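Local coordinates for glutamine aminotransferase class-II domain protein (Ruegeria pomeroyi, PDB 3MDN) that probably hydrolyses glutamine to release ammonia for transfer to an acceptor, as a class-II glutamine amidotransferase of the Ntn-hydrolase clan, at residues R80-V88 and H102-H113. Numbering follows the deposited sequence.
Sequences RSGLFLSHV and HPFAARRWCFMH
His-87 has CG anti to the backbone N (chi1 173°), which sets NE2 of its imidazole over one face of the His-102 ring, offset toward the rim. The rings meet at an oblique 40° between planes, with centroids 4.3 Å apart, while His-87 CD2 reaches His-102 CB at 3.2 Å. Phe-104 CE2 sits over the centre of the opposite His-102 face; the imidazole is thus held between two aromatic residues. Its NE2 hydrogen-bonds to Ser-145 OG, which helps fix its rotation.

The selenomethionine Met-112 places CG between its backbone N and carbonyl carbon, then runs extended between the two strands. SE lies 3.5 Å from Ser-86 O and beside His-87 CB, an approach modelled so short that its exact value is doubtful, and CE ends 3.6 Å from Leu-85 CB. One branch of Leu-85, CD2, meets Cys-110 SG at 3.7 Å. Pro-103, which follows a cis peptide bond, rests CG 3.8 Å from Leu-85 O. An alanine in place of His-87 is likely to leave the His-102 face without its ring partner and the imidazole less firmly held on that side.

No hydrogen bond links the two segments; side-chain packing joins them, burying 419 Å². The axes of strands 84-87 and 109-113 come within 8.0 Å, at 31° between their directions, a spacing and crossing consistent with facing sheets of the Ntn-hydrolase sandwich. Strand 84-87 lies between 47-51 and 6-10 in one sheet. In the other, 109-114 pairs with 104-106 and 185-192, and helix 144-154 packs against its Phe-111 and His-113 through Phe-149 and Ser-145.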
ATOM      1  N   ARG D  80      23.228   5.923  -2.278  1.00 25.76           N
ATOM      2  CA  ARG D  80      24.388   5.870  -1.397  1.00 26.69           C
ATOM      3  C   ARG D  80      24.345   6.967  -0.342  1.00 25.82           C
ATOM      4  O   ARG D  80      23.957   8.094  -0.627  1.00 25.52           O
ATOM      5  CB  ARG D  80      25.648   6.046  -2.216  1.00 27.66           C
ATOM      6  CG  ARG D  80      26.300   4.745  -2.599  1.00 32.45           C
ATOM      7  CD  ARG D  80      27.388   5.006  -3.613  1.00 37.97           C
ATOM      8  NE  ARG D  80      26.932   6.009  -4.584  1.00 41.21           N
ATOM      9  CZ  ARG D  80      27.551   6.261  -5.734  1.00 41.96           C
ATOM     10  NH1 ARG D  80      28.631   5.561  -6.073  1.00 41.47           N
ATOM     11  NH2 ARG D  80      27.092   7.202  -6.542  1.00 43.11           N
ATOM     12  N   SER D  81      24.729   6.634   0.888  1.00 25.26           N
ATOM     13  CA  SER D  81      24.776   7.632   1.955  1.00 24.46           C
ATOM     14  C   SER D  81      25.886   7.309   2.957  1.00 24.14           C
ATOM     15  O   SER D  81      26.234   6.151   3.177  1.00 23.92           O
ATOM     16  CB  SER D  81      23.410   7.760   2.654  1.00 24.54           C
ATOM     17  OG  SER D  81      23.467   8.684   3.736  1.00 23.36           O
ATOM     18  N   GLY D  82      26.452   8.362   3.532  1.00 23.77           N
ATOM     19  CA  GLY D  82      27.488   8.249   4.519  1.00 23.55           C
ATOM     20  C   GLY D  82      26.904   8.397   5.911  1.00 24.06           C
ATOM     21  O   GLY D  82      27.635   8.289   6.901  1.00 22.77           O
ATOM     22  N   LEU D  83      25.584   8.612   5.998  1.00 23.52           N
ATOM     23  CA  LEU D  83      24.940   8.713   7.305  1.00 24.28           C
ATOM     24  C   LEU D  83      23.486   8.368   7.178  1.00 24.58           C
ATOM     25  O   LEU D  83      22.706   9.132   6.579  1.00 24.28           O
ATOM     26  CB  LEU D  83      25.087  10.126   7.910  1.00 24.18           C
ATOM     27  CG  LEU D  83      25.226  10.172   9.451  1.00 26.03           C
ATOM     28  CD1 LEU D  83      25.494  11.612   9.940  1.00 26.29           C
ATOM     29  CD2 LEU D  83      24.037   9.563  10.227  1.00 24.34           C
ATOM     30  N   PHE D  84      23.101   7.213   7.712  1.00 24.16           N
ATOM     31  CA  PHE D  84      21.700   6.843   7.640  1.00 25.40           C
ATOM     32  C   PHE D  84      21.238   5.944   8.797  1.00 26.42           C
ATOM     33  O   PHE D  84      22.063   5.380   9.501  1.00 25.48           O
ATOM     34  CB  PHE D  84      21.357   6.228   6.278  1.00 24.08           C
ATOM     35  CG  PHE D  84      22.105   4.948   5.958  1.00 23.49           C
ATOM     36  CD1 PHE D  84      21.529   3.721   6.209  1.00 21.32           C
ATOM     37  CD2 PHE D  84      23.359   4.987   5.357  1.00 19.48           C
ATOM     38  CE1 PHE D  84      22.201   2.554   5.886  1.00 24.11           C
ATOM     39  CE2 PHE D  84      24.033   3.836   5.018  1.00 18.81           C
ATOM     40  CZ  PHE D  84      23.466   2.616   5.281  1.00 22.19           C
ATOM     41  N   LEU D  85      19.911   5.815   8.939  1.00 27.72           N
ATOM     42  CA  LEU D  85      19.269   5.063  10.021  1.00 29.44           C
ATOM     43  C   LEU D  85      18.206   4.208   9.352  1.00 30.57           C
ATOM     44  O   LEU D  85      17.448   4.747   8.531  1.00 29.46           O
ATOM     45  CB  LEU D  85      18.594   6.057  10.988  1.00 29.42           C
ATOM     46  CG  LEU D  85      19.406   6.678  12.153  1.00 32.05           C
ATOM     47  CD1 LEU D  85      20.603   7.448  11.674  1.00 33.14           C
ATOM     48  CD2 LEU D  85      18.459   7.587  12.970  1.00 36.38           C
ATOM     49  N   SER D  86      18.122   2.919   9.693  1.00 31.57           N
ATOM     50  CA  SER D  86      17.086   2.031   9.168  1.00 34.46           C
ATOM     51  C   SER D  86      16.544   1.045  10.206  1.00 36.64           C
ATOM     52  O   SER D  86      17.284   0.651  11.111  1.00 36.44           O
ATOM     53  CB  SER D  86      17.535   1.315   7.908  1.00 34.24           C
ATOM     54  OG  SER D  86      18.804   0.762   8.064  1.00 38.22           O
ATOM     55  N   HIS D  87      15.262   0.652  10.093  1.00 39.24           N
ATOM     56  CA  HIS D  87      14.492   0.161  11.278  1.00 42.75           C
ATOM     57  C   HIS D  87      13.242  -0.672  10.956  1.00 43.84           C
ATOM     58  O   HIS D  87      12.289  -0.164  10.387  1.00 44.21           O
ATOM     59  CB  HIS D  87      14.139   1.352  12.244  1.00 44.28           C
ATOM     60  CG  HIS D  87      13.224   0.989  13.397  1.00 47.84           C
ATOM     61  ND1 HIS D  87      13.688   0.488  14.602  1.00 50.68           N
ATOM     62  CD2 HIS D  87      11.875   1.072  13.526  1.00 50.14           C
ATOM     63  CE1 HIS D  87      12.667   0.263  15.413  1.00 51.56           C
ATOM     64  NE2 HIS D  87      11.552   0.613  14.785  1.00 52.39           N
ATOM     65  N   VAL D  88      13.249  -1.948  11.354  1.00 45.25           N
ATOM     66  CA  VAL D  88      12.150  -2.879  11.093  1.00 46.26           C
ATOM     67  C   VAL D  88      11.121  -2.853  12.213  1.00 46.79           C
ATOM     68  O   VAL D  88      10.153  -2.083  12.155  1.00 47.41           O
ATOM     69  CB  VAL D  88      12.646  -4.338  10.840  1.00 46.60           C
ATOM     70  CG1 VAL D  88      11.520  -5.360  11.103  1.00 47.50           C
ATOM     71  CG2 VAL D  88      13.198  -4.493   9.409  1.00 46.54           C
ATOM     72  N   HIS D 102       9.288   4.025  12.437  1.00 46.84           N
ATOM     73  CA  HIS D 102      10.511   4.820  12.593  1.00 43.37           C
ATOM     74  C   HIS D 102      11.237   4.741  11.258  1.00 41.49           C
ATOM     75  O   HIS D 102      10.846   3.967  10.389  1.00 41.98           O
ATOM     76  CB  HIS D 102      11.391   4.269  13.680  1.00 43.73           C
ATOM     77  CG  HIS D 102      10.717   4.074  15.006  1.00 42.35           C
ATOM     78  ND1 HIS D 102       9.486   3.453  15.149  1.00 43.11           N
ATOM     79  CD2 HIS D 102      11.138   4.365  16.256  1.00 35.39           C
ATOM     80  CE1 HIS D 102       9.173   3.387  16.430  1.00 39.82           C
ATOM     81  NE2 HIS D 102      10.168   3.915  17.122  1.00 40.61           N
ATOM     82  N   PRO D 103      12.233   5.592  11.037  1.00 39.14           N
ATOM     83  CA  PRO D 103      12.613   6.739  11.832  1.00 37.06           C
ATOM     84  C   PRO D 103      11.566   7.844  11.752  1.00 34.16           C
ATOM     85  O   PRO D 103      10.637   7.763  10.935  1.00 33.92           O
ATOM     86  CB  PRO D 103      13.914   7.207  11.172  1.00 36.92           C
ATOM     87  CG  PRO D 103      14.358   6.058  10.327  1.00 39.45           C
ATOM     88  CD  PRO D 103      13.095   5.450   9.856  1.00 39.20           C
ATOM     89  N   PHE D 104      11.703   8.804  12.661  1.00 31.18           N
ATOM     90  CA  PHE D 104      11.002  10.075  12.672  1.00 29.99           C
ATOM     91  C   PHE D 104      12.012  11.169  12.281  1.00 29.53           C
ATOM     92  O   PHE D 104      13.214  10.995  12.407  1.00 27.66           O
ATOM     93  CB  PHE D 104      10.414  10.334  14.063  1.00 28.95           C
ATOM     94  CG  PHE D 104       9.431   9.257  14.513  1.00 29.88           C
ATOM     95  CD1 PHE D 104       8.110   9.270  14.053  1.00 29.56           C
ATOM     96  CD2 PHE D 104       9.842   8.209  15.347  1.00 27.68           C
ATOM     97  CE1 PHE D 104       7.203   8.282  14.445  1.00 28.95           C
ATOM     98  CE2 PHE D 104       8.948   7.228  15.748  1.00 25.77           C
ATOM     99  CZ  PHE D 104       7.619   7.268  15.291  1.00 28.51           C
ATOM    100  N   ALA D 105      11.531  12.276  11.736  1.00 29.87           N
ATOM    101  CA  ALA D 105      12.444  13.325  11.300  1.00 29.34           C
ATOM    102  C   ALA D 105      11.752  14.644  11.497  1.00 29.56           C
ATOM    103  O   ALA D 105      10.542  14.749  11.295  1.00 28.71           O
ATOM    104  CB  ALA D 105      12.801  13.145   9.803  1.00 29.21           C
ATOM    105  N   ALA D 106      12.517  15.649  11.888  1.00 28.99           N
ATOM    106  CA  ALA D 106      11.994  17.003  11.960  1.00 30.15           C
ATOM    107  C   ALA D 106      13.208  17.914  11.837  1.00 29.78           C
ATOM    108  O   ALA D 106      14.203  17.702  12.529  1.00 30.23           O
ATOM    109  CB  ALA D 106      11.246  17.228  13.272  1.00 29.49           C
ATOM    110  N   ARG D 107      13.132  18.888  10.931  1.00 29.32           N
ATOM    111  CA  ARG D 107      14.270  19.753  10.623  1.00 29.40           C
ATOM    112  C   ARG D 107      15.503  18.941  10.189  1.00 29.10           C
ATOM    113  O   ARG D 107      15.384  18.089   9.326  1.00 29.16           O
ATOM    114  CB  ARG D 107      14.589  20.625  11.836  1.00 29.84           C
ATOM    115  CG  ARG D 107      13.433  21.538  12.174  1.00 30.47           C
ATOM    116  CD  ARG D 107      13.684  22.285  13.456  1.00 27.50           C
ATOM    117  NE  ARG D 107      12.487  23.062  13.769  1.00 30.13           N
ATOM    118  CZ  ARG D 107      12.386  23.900  14.788  1.00 29.25           C
ATOM    119  NH1 ARG D 107      13.431  24.071  15.607  1.00 27.22           N
ATOM    120  NH2 ARG D 107      11.249  24.561  14.984  1.00 28.54           N
ATOM    121  N   ARG D 108      16.672  19.186  10.791  1.00 28.31           N
ATOM    122  CA  ARG D 108      17.899  18.437  10.432  1.00 28.53           C
ATOM    123  C   ARG D 108      18.033  17.035  11.077  1.00 27.14           C
ATOM    124  O   ARG D 108      18.946  16.251  10.702  1.00 25.58           O
ATOM    125  CB  ARG D 108      19.183  19.237  10.775  1.00 29.43           C
ATOM    126  CG  ARG D 108      19.405  20.585  10.045  1.00 33.21           C
ATOM    127  CD  ARG D 108      20.696  21.297  10.573  1.00 37.13           C
ATOM    128  NE  ARG D 108      21.794  20.327  10.714  1.00 43.94           N
ATOM    129  CZ  ARG D 108      22.983  20.559  11.284  1.00 45.42           C
ATOM    130  NH1 ARG D 108      23.274  21.757  11.792  1.00 47.11           N
ATOM    131  NH2 ARG D 108      23.886  19.583  11.344  1.00 44.17           N
ATOM    132  N   TRP D 109      17.153  16.732  12.035  1.00 25.85           N
ATOM    133  CA  TRP D 109      17.328  15.577  12.933  1.00 25.21           C
ATOM    134  C   TRP D 109      16.440  14.389  12.561  1.00 25.94           C
ATOM    135  O   TRP D 109      15.340  14.582  12.035  1.00 24.30           O
ATOM    136  CB  TRP D 109      17.003  15.976  14.372  1.00 24.73           C
ATOM    137  CG  TRP D 109      18.010  16.887  14.960  1.00 25.37           C
ATOM    138  CD1 TRP D 109      18.106  18.238  14.799  1.00 24.69           C
ATOM    139  CD2 TRP D 109      19.103  16.500  15.811  1.00 26.31           C
ATOM    140  NE1 TRP D 109      19.194  18.730  15.521  1.00 22.45           N
ATOM    141  CE2 TRP D 109      19.821  17.678  16.142  1.00 25.48           C
ATOM    142  CE3 TRP D 109      19.555  15.275  16.295  1.00 27.86           C
ATOM    143  CZ2 TRP D 109      20.954  17.661  16.953  1.00 26.12           C
ATOM    144  CZ3 TRP D 109      20.681  15.250  17.102  1.00 29.77           C
ATOM    145  CH2 TRP D 109      21.373  16.445  17.428  1.00 28.58           C
ATOM    146  N   CYS D 110      16.933  13.179  12.808  1.00 25.97           N
ATOM    147  CA  CYS D 110      16.101  11.992  12.669  1.00 27.50           C
ATOM    148  C   CYS D 110      16.379  11.099  13.833  1.00 27.50           C
ATOM    149  O   CYS D 110      17.371  11.295  14.527  1.00 29.45           O
ATOM    150  CB  CYS D 110      16.348  11.256  11.348  1.00 27.57           C
ATOM    151  SG  CYS D 110      18.050  10.754  11.055  1.00 28.13           S
ATOM    152  N   PHE D 111      15.529  10.105  14.047  1.00 27.72           N
ATOM    153  CA  PHE D 111      15.493   9.435  15.336  1.00 28.07           C
ATOM    154  C   PHE D 111      14.727   8.127  15.213  1.00 27.26           C
ATOM    155  O   PHE D 111      13.719   8.062  14.531  1.00 27.67           O
ATOM    156  CB  PHE D 111      14.784  10.385  16.316  1.00 28.60           C
ATOM    157  CG  PHE D 111      14.669   9.869  17.727  1.00 29.06           C
ATOM    158  CD1 PHE D 111      13.624   9.035  18.091  1.00 30.67           C
ATOM    159  CD2 PHE D 111      15.587  10.258  18.691  1.00 30.77           C
ATOM    160  CE1 PHE D 111      13.508   8.574  19.384  1.00 32.29           C
ATOM    161  CE2 PHE D 111      15.486   9.809  19.996  1.00 33.46           C
ATOM    162  CZ  PHE D 111      14.447   8.958  20.343  1.00 34.80           C
HETATM  163  N   MSE D 112      15.225   7.086  15.846  1.00 28.28           N
HETATM  164  CA  MSE D 112      14.496   5.824  15.968  1.00 28.78           C
HETATM  165  C   MSE D 112      14.779   5.161  17.325  1.00 29.32           C
HETATM  166  O   MSE D 112      15.815   5.412  17.947  1.00 28.87           O
HETATM  167  CB  MSE D 112      14.808   4.879  14.810  1.00 28.91           C
HETATM  168  CG  MSE D 112      16.243   4.522  14.639  1.00 32.96           C
HETATM  169 SE   MSE D 112      16.426   3.350  13.087  1.00 40.45          SE
HETATM  170  CE  MSE D 112      18.392   3.201  13.226  1.00 39.64           C
ATOM    171  N   HIS D 113      13.833   4.347  17.777  1.00 27.77           N
ATOM    172  CA  HIS D 113      13.792   3.895  19.138  1.00 27.53           C
ATOM    173  C   HIS D 113      13.235   2.471  19.139  1.00 27.18           C
ATOM    174  O   HIS D 113      12.280   2.166  18.455  1.00 26.16           O
ATOM    175  CB  HIS D 113      12.913   4.857  19.969  1.00 27.83           C
ATOM    176  CG  HIS D 113      12.303   4.246  21.201  1.00 29.07           C
ATOM    177  ND1 HIS D 113      13.029   3.961  22.338  1.00 29.99           N
ATOM    178  CD2 HIS D 113      11.021   3.905  21.482  1.00 29.17           C
ATOM    179  CE1 HIS D 113      12.230   3.447  23.259  1.00 28.05           C
ATOM    180  NE2 HIS D 113      11.004   3.405  22.765  1.00 29.58           N
TER